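PDB 2JEK: RV1873 from Mycobacterium tuberculosis, which is of unknown function but belongs to the DUF1810 family and folds as an all-helical, right-handed superhelix. Local coordinates for residues D6-K11 / I59-E64; E63-Y68 / T110-A115. All coordinates share one frame; numbering follows the deposited sequence.

Interaction 1: D6-K11 / I59-E64; sequences DPFDLK and ISSLEE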
loop_
_atom_site.group_PDB
_atom_site.type_symbol
_atom_site.label_atom_id
_atom_site.label_comp_id
_atom_site.label_asym_id
_atom_site.label_seq_id
_atom_site.Cartn_x
_atom_site.Cartn_y
_atom_site.Cartn_z
ATOM N N ASP A 6 -17.100 5.393 -11.840
ATOM C CA ASP A 6 -15.998 4.561 -11.248
ATOM C C ASP A 6 -15.231 3.824 -12.348
ATOM O O ASP A 6 -15.218 2.586 -12.377
ATOM C CB ASP A 6 -16.574 3.567 -10.224
ATOM C CG ASP A 6 -15.491 2.838 -9.420
ATOM O OD1 ASP A 6 -14.347 3.340 -9.345
ATOM O OD2 ASP A 6 -15.790 1.751 -8.875
ATOM N N PRO A 7 -14.566 4.579 -13.250
ATOM C CA PRO A 7 -13.903 3.973 -14.411
ATOM C C PRO A 7 -12.797 2.970 -14.060
ATOM O O PRO A 7 -12.519 2.058 -14.843
ATOM C CB PRO A 7 -13.309 5.182 -15.154
ATOM C CG PRO A 7 -13.217 6.248 -14.147
ATOM C CD PRO A 7 -14.381 6.043 -13.231
ATOM N N PHE A 8 -12.174 3.136 -12.891
ATOM C CA PHE A 8 -11.112 2.215 -12.468
ATOM C C PHE A 8 -11.601 1.061 -11.586
ATOM O O PHE A 8 -10.790 0.267 -11.114
ATOM C CB PHE A 8 -10.002 2.971 -11.739
ATOM C CG PHE A 8 -9.245 3.935 -12.611
ATOM C CD1 PHE A 8 -8.328 3.478 -13.551
ATOM C CD2 PHE A 8 -9.449 5.302 -12.480
ATOM C CE1 PHE A 8 -7.614 4.375 -14.338
ATOM C CE2 PHE A 8 -8.748 6.211 -13.278
ATOM C CZ PHE A 8 -7.830 5.742 -14.205
ATOM N N ASP A 9 -12.910 0.961 -11.366
ATOM C CA ASP A 9 -13.458 -0.087 -10.491
ATOM C C ASP A 9 -12.817 -0.030 -9.088
ATOM O O ASP A 9 -12.446 -1.060 -8.499
ATOM C CB ASP A 9 -13.305 -1.473 -11.142
ATOM C CG ASP A 9 -14.038 -2.574 -10.387
ATOM O OD1 ASP A 9 -15.028 -2.269 -9.691
ATOM O OD2 ASP A 9 -13.610 -3.741 -10.493
ATOM N N LEU A 10 -12.692 1.180 -8.557
ATOM C CA LEU A 10 -12.148 1.368 -7.209
ATOM C C LEU A 10 -13.071 0.753 -6.172
ATOM O O LEU A 10 -12.645 0.430 -5.061
ATOM C CB LEU A 10 -11.903 2.845 -6.885
ATOM C CG LEU A 10 -10.849 3.528 -7.762
ATOM C CD1 LEU A 10 -10.788 5.005 -7.399
ATOM C CD2 LEU A 10 -9.466 2.872 -7.645
ATOM N N LYS A 11 -14.343 0.575 -6.530
ATOM C CA LYS A 11 -15.263 -0.070 -5.606
ATOM C C LYS A 11 -14.767 -1.452 -5.154
ATOM O O LYS A 11 -15.078 -1.881 -4.041
ATOM C CB LYS A 11 -16.689 -0.113 -6.167
ATOM C CG LYS A 11 -16.921 -1.106 -7.294
ATOM C CD LYS A 11 -18.393 -1.166 -7.686
ATOM C CE LYS A 11 -18.607 -2.002 -8.933
ATOM N NZ LYS A 11 -18.337 -3.449 -8.741
ATOM N N ILE A 59 -2.976 -2.474 -9.040
ATOM C CA ILE A 59 -3.265 -1.150 -9.606
ATOM C C ILE A 59 -2.795 -1.155 -11.052
ATOM O O ILE A 59 -1.663 -1.552 -11.326
ATOM C CB ILE A 59 -2.542 -0.055 -8.783
ATOM C CG1 ILE A 59 -3.075 -0.035 -7.346
ATOM C CG2 ILE A 59 -2.650 1.339 -9.449
ATOM C CD1 ILE A 59 -4.449 0.613 -7.172
ATOM N N SER A 60 -3.661 -0.720 -11.970
ATOM C CA SER A 60 -3.374 -0.878 -13.400
ATOM C C SER A 60 -2.309 0.090 -13.924
ATOM O O SER A 60 -1.586 -0.222 -14.872
ATOM C CB SER A 60 -4.651 -0.718 -14.232
ATOM O OG SER A 60 -5.190 0.583 -14.101
ATOM N N SER A 61 -2.233 1.266 -13.315
ATOM C CA SER A 61 -1.455 2.371 -13.869
ATOM C C SER A 61 -1.244 3.452 -12.824
ATOM O O SER A 61 -1.922 3.468 -11.790
ATOM C CB SER A 61 -2.210 2.974 -15.057
ATOM O OG SER A 61 -3.411 3.592 -14.616
ATOM N N LEU A 62 -0.338 4.393 -13.106
ATOM C CA LEU A 62 -0.204 5.547 -12.222
ATOM C C LEU A 62 -1.528 6.333 -12.105
ATOM O O LEU A 62 -1.853 6.849 -11.035
ATOM C CB LEU A 62 0.947 6.477 -12.644
ATOM C CG LEU A 62 1.412 7.428 -11.528
ATOM C CD1 LEU A 62 2.165 6.657 -10.436
ATOM C CD2 LEU A 62 2.255 8.574 -12.070
ATOM N N GLU A 63 -2.268 6.422 -13.211
ATOM C CA GLU A 63 -3.545 7.149 -13.228
ATOM C C GLU A 63 -4.547 6.494 -12.271
ATOM O O GLU A 63 -5.279 7.192 -11.561
ATOM C CB GLU A 63 -4.129 7.234 -14.644
ATOM C CG GLU A 63 -3.386 8.181 -15.599
ATOM C CD GLU A 63 -2.066 7.619 -16.152
ATOM O OE1 GLU A 63 -1.782 6.401 -16.038
ATOM O OE2 GLU A 63 -1.297 8.422 -16.726
ATOM N N GLU A 64 -4.560 5.158 -12.221
ATOM C CA GLU A 64 -5.423 4.491 -11.247
ATOM C C GLU A 64 -4.969 4.785 -9.804
ATOM O O GLU A 64 -5.797 5.014 -8.928
ATOM C CB GLU A 64 -5.528 2.986 -11.502
ATOM C CG GLU A 64 -6.412 2.307 -10.460
ATOM C CD GLU A 64 -6.711 0.847 -10.723
ATOM O OE1 GLU A 64 -6.287 0.276 -11.754
ATOM O OE2 GLU A 64 -7.401 0.249 -9.869
HETATM O O HOH W 1 -8.804 -0.815 -12.707
#

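Interaction 2: E63-Y68 / T110-A115; sequences EEAQAY and TLFARA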
loop_
_atom_site.group_PDB
_atom_site.type_symbol
_atom_site.label_atom_id
_atom_site.label_comp_id
_atom_site.label_asym_id
_atom_site.label_seq_id
_atom_site.Cartn_x
_atom_site.Cartn_y
_atom_site.Cartn_z
ATOM N N GLU A 63 -2.268 6.422 -13.211
ATOM C CA GLU A 63 -3.545 7.149 -13.228
ATOM C C GLU A 63 -4.547 6.494 -12.271
ATOM O O GLU A 63 -5.279 7.192 -11.561
ATOM C CB GLU A 63 -4.129 7.234 -14.644
ATOM C CG GLU A 63 -3.386 8.181 -15.599
ATOM C CD GLU A 63 -2.066 7.619 -16.152
ATOM O OE1 GLU A 63 -1.782 6.401 -16.038
ATOM O OE2 GLU A 63 -1.297 8.422 -16.726
ATOM N N GLU A 64 -4.560 5.158 -12.221
ATOM C CA GLU A 64 -5.423 4.491 -11.247
ATOM C C GLU A 64 -4.969 4.785 -9.804
ATOM O O GLU A 64 -5.797 5.014 -8.928
ATOM C CB GLU A 64 -5.528 2.986 -11.502
ATOM C CG GLU A 64 -6.412 2.307 -10.460
ATOM C CD GLU A 64 -6.711 0.847 -10.723
ATOM O OE1 GLU A 64 -6.287 0.276 -11.754
ATOM O OE2 GLU A 64 -7.401 0.249 -9.869
ATOM N N ALA A 65 -3.657 4.798 -9.573
ATOM C CA ALA A 65 -3.140 5.136 -8.238
ATOM C C ALA A 65 -3.579 6.535 -7.833
ATOM O O ALA A 65 -3.944 6.788 -6.681
ATOM C CB ALA A 65 -1.614 5.007 -8.191
ATOM N N GLN A 66 -3.560 7.449 -8.801
ATOM C CA GLN A 66 -3.984 8.827 -8.529
ATOM C C GLN A 66 -5.474 8.903 -8.207
ATOM O O GLN A 66 -5.883 9.595 -7.271
ATOM C CB GLN A 66 -3.623 9.731 -9.702
ATOM C CG GLN A 66 -2.119 9.884 -9.833
ATOM C CD GLN A 66 -1.674 10.714 -11.007
ATOM O OE1 GLN A 66 -2.382 10.836 -12.011
ATOM N NE2 GLN A 66 -0.473 11.291 -10.892
ATOM N N ALA A 67 -6.271 8.155 -8.961
ATOM C CA ALA A 67 -7.710 8.054 -8.669
ATOM C C ALA A 67 -7.972 7.444 -7.287
ATOM O O ALA A 67 -8.885 7.852 -6.568
ATOM C CB ALA A 67 -8.410 7.262 -9.748
ATOM N N TYR A 68 -7.152 6.465 -6.921
ATOM C CA TYR A 68 -7.267 5.804 -5.626
ATOM C C TYR A 68 -7.064 6.820 -4.497
ATOM O O TYR A 68 -7.842 6.886 -3.535
ATOM C CB TYR A 68 -6.230 4.676 -5.571
ATOM C CG TYR A 68 -6.330 3.749 -4.375
ATOM C CD1 TYR A 68 -6.834 2.450 -4.516
ATOM C CD2 TYR A 68 -5.917 4.170 -3.111
ATOM C CE1 TYR A 68 -6.913 1.602 -3.429
ATOM C CE2 TYR A 68 -6.006 3.322 -2.016
ATOM C CZ TYR A 68 -6.517 2.051 -2.186
ATOM O OH TYR A 68 -6.620 1.175 -1.130
ATOM N N THR A 110 6.199 2.864 -2.858
ATOM C CA THR A 110 6.935 3.346 -4.034
ATOM C C THR A 110 5.938 3.870 -5.067
ATOM O O THR A 110 6.107 4.968 -5.603
ATOM C CB THR A 110 7.805 2.231 -4.635
ATOM O OG1 THR A 110 8.779 1.838 -3.661
ATOM C CG2 THR A 110 8.522 2.705 -5.896
ATOM N N LEU A 111 4.893 3.092 -5.327
ATOM C CA LEU A 111 3.850 3.492 -6.270
ATOM C C LEU A 111 3.172 4.796 -5.854
ATOM O O LEU A 111 3.095 5.747 -6.645
ATOM C CB LEU A 111 2.806 2.379 -6.380
ATOM C CG LEU A 111 1.520 2.719 -7.148
ATOM C CD1 LEU A 111 1.816 3.100 -8.591
ATOM C CD2 LEU A 111 0.535 1.559 -7.082
ATOM N N PHE A 112 2.677 4.854 -4.622
ATOM C CA PHE A 112 1.899 6.018 -4.211
ATOM C C PHE A 112 2.776 7.253 -4.021
ATOM O O PHE A 112 2.335 8.371 -4.284
ATOM C CB PHE A 112 0.996 5.676 -3.024
ATOM C CG PHE A 112 -0.162 4.818 -3.425
ATOM C CD1 PHE A 112 -1.260 5.396 -4.067
ATOM C CD2 PHE A 112 -0.151 3.436 -3.223
ATOM C CE1 PHE A 112 -2.338 4.619 -4.484
ATOM C CE2 PHE A 112 -1.223 2.654 -3.649
ATOM C CZ PHE A 112 -2.322 3.239 -4.272
ATOM N N ALA A 113 4.038 7.055 -3.660
ATOM C CA ALA A 113 4.980 8.171 -3.629
ATOM C C ALA A 113 5.206 8.792 -5.008
ATOM O O ALA A 113 5.468 9.996 -5.105
ATOM C CB ALA A 113 6.300 7.745 -3.007
ATOM N N ARG A 114 5.114 7.984 -6.063
ATOM C CA ARG A 114 5.291 8.474 -7.428
ATOM C C ARG A 114 3.996 9.048 -7.985
ATOM O O ARG A 114 4.009 9.805 -8.962
ATOM C CB ARG A 114 5.817 7.366 -8.343
ATOM C CG ARG A 114 7.212 6.837 -8.006
ATOM C CD ARG A 114 8.346 7.741 -8.461
ATOM N NE ARG A 114 9.652 7.159 -8.135
ATOM C CZ ARG A 114 10.794 7.468 -8.749
ATOM N NH1 ARG A 114 10.810 8.351 -9.743
ATOM N NH2 ARG A 114 11.923 6.885 -8.372
ATOM N N ALA A 115 2.879 8.704 -7.355
ATOM C CA ALA A 115 1.564 9.121 -7.836
ATOM C C ALA A 115 1.233 10.575 -7.501
ATOM O O ALA A 115 0.454 11.223 -8.207
ATOM C CB ALA A 115 0.483 8.184 -7.293
#

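Interaction 1: D6-K11 / I59-E64
Phe8 lies flat against the first turn of helix 62-70, with its ring over the backbone of Glu64. Glu64 CA sits over the ring centre, 3.8 Å from the centroid and 12° off the ring normal, a CH-pi contact. The Glu64 side chain can be followed outward from there. CB meets the near side of the ring at Phe8 CD1, 3.5 Å away. CG, anti to the backbone N (chi1 179°), packs against Phe8 CD1 and Phe8 CB. The chain stays extended, and CD comes to 4.0 Å from Phe8 CB. Ring and side chain slide past each other in opposite directions, with the ring and carboxylate planes 22° apart. At the tip the two oxygens part company. OE1 takes two bonds from Ser60: Ser60 OG donates to the anti lone pair of Glu64 OE1, 2.6 Å away, while Ser60 N comes from above the carboxylate plane. A water also donates to OE1 and to Phe8 O, bridging the segments. OE2 touches Leu10 CD2 and forms a salt bridge with Arg12, which also binds Asp9 O. At the helix start, Ser61 is the N-cap: Glu64 N donates to Ser61 OG at 3.1 Å. The 6-11 loop has its own brace, a type I turn from Asp6 to Asp9 whose Asp6 carboxylate accepts from Leu10 N and Lys11 N. The contact thus joins an apolar ring to the aliphatic part of a buried acid. The donors around that acid, and the nearby helix N terminus, would be expected to stabilise its charged form.

Interaction 2: E63-Y68 / T110-A115
Ala65 and Ala115 meet CB to CB, 3.9 Å apart, where two helices of the all-helical superhelix cross. The short segments 63-68 and 110-115 run nearly perpendicular, at -83°, and their axes come within 9.1 Å. Alanines face each other at the centre of the crossing. Ala65 CB points at the other helix and also touches Leu111 CD1 and Phe112 CE1. Leu111 has CG anti to its backbone N, which sets CG against the Ala65 methyl. Leu111 CD1 touches the same methyl. Phe112 has the other arrangement: CG is anti to the carbonyl carbon and lies beside the backbone N. Its ring reaches helix 62-70 with CE1 and CZ leading. The ring edge meets the backbone of that helix, CE1 lying 3.5 Å from Ala65 O. CZ stands over one face of the Tyr68 ring, offset toward the rim. The two aromatic side chains cross at about a right angle, but their ring planes are 52° apart. This is an oblique pair, with centroids separated by 5.3 Å. Beyond the pair, Phe13 meets Tyr68 edge-to-face, and Phe122 of helix 120-129 packs on Phe112. The contact is therefore part of the buried interior. Its polar side lies at Gln66, whose chain is extended beyond CG. CG rests 4.0 Å from Ala115 CB and the amide carries on past it to the C-terminal end of helix 101-115. There Gln66 NE2 donates to Ala115 O at 2.8 Å, with the acceptor near the amide plane and the donor tilted 17° from the carbonyl plane.

Overall arrangement
From the N terminus, the loop 6-11 leads into helix 11-17, and the chain returns to it at 59-64. Interaction 1 closes this first loop of 47 residues. Interaction 2 starts on the same helix 62-70, shares Glu63 and Glu64, and closes a second loop of 41 residues at the end of helix 101-115. The loops follow one another along the chain, overlapping only at those two residues. Helix 62-70 thus lies between the N-terminal loop and helix 101-115. The contact centres are about 10 Å apart, and residues of the two contacts touch directly: Phe8 and Leu10 pack on Ala67, Ile59 on Ala65, and Leu62 on Ala115.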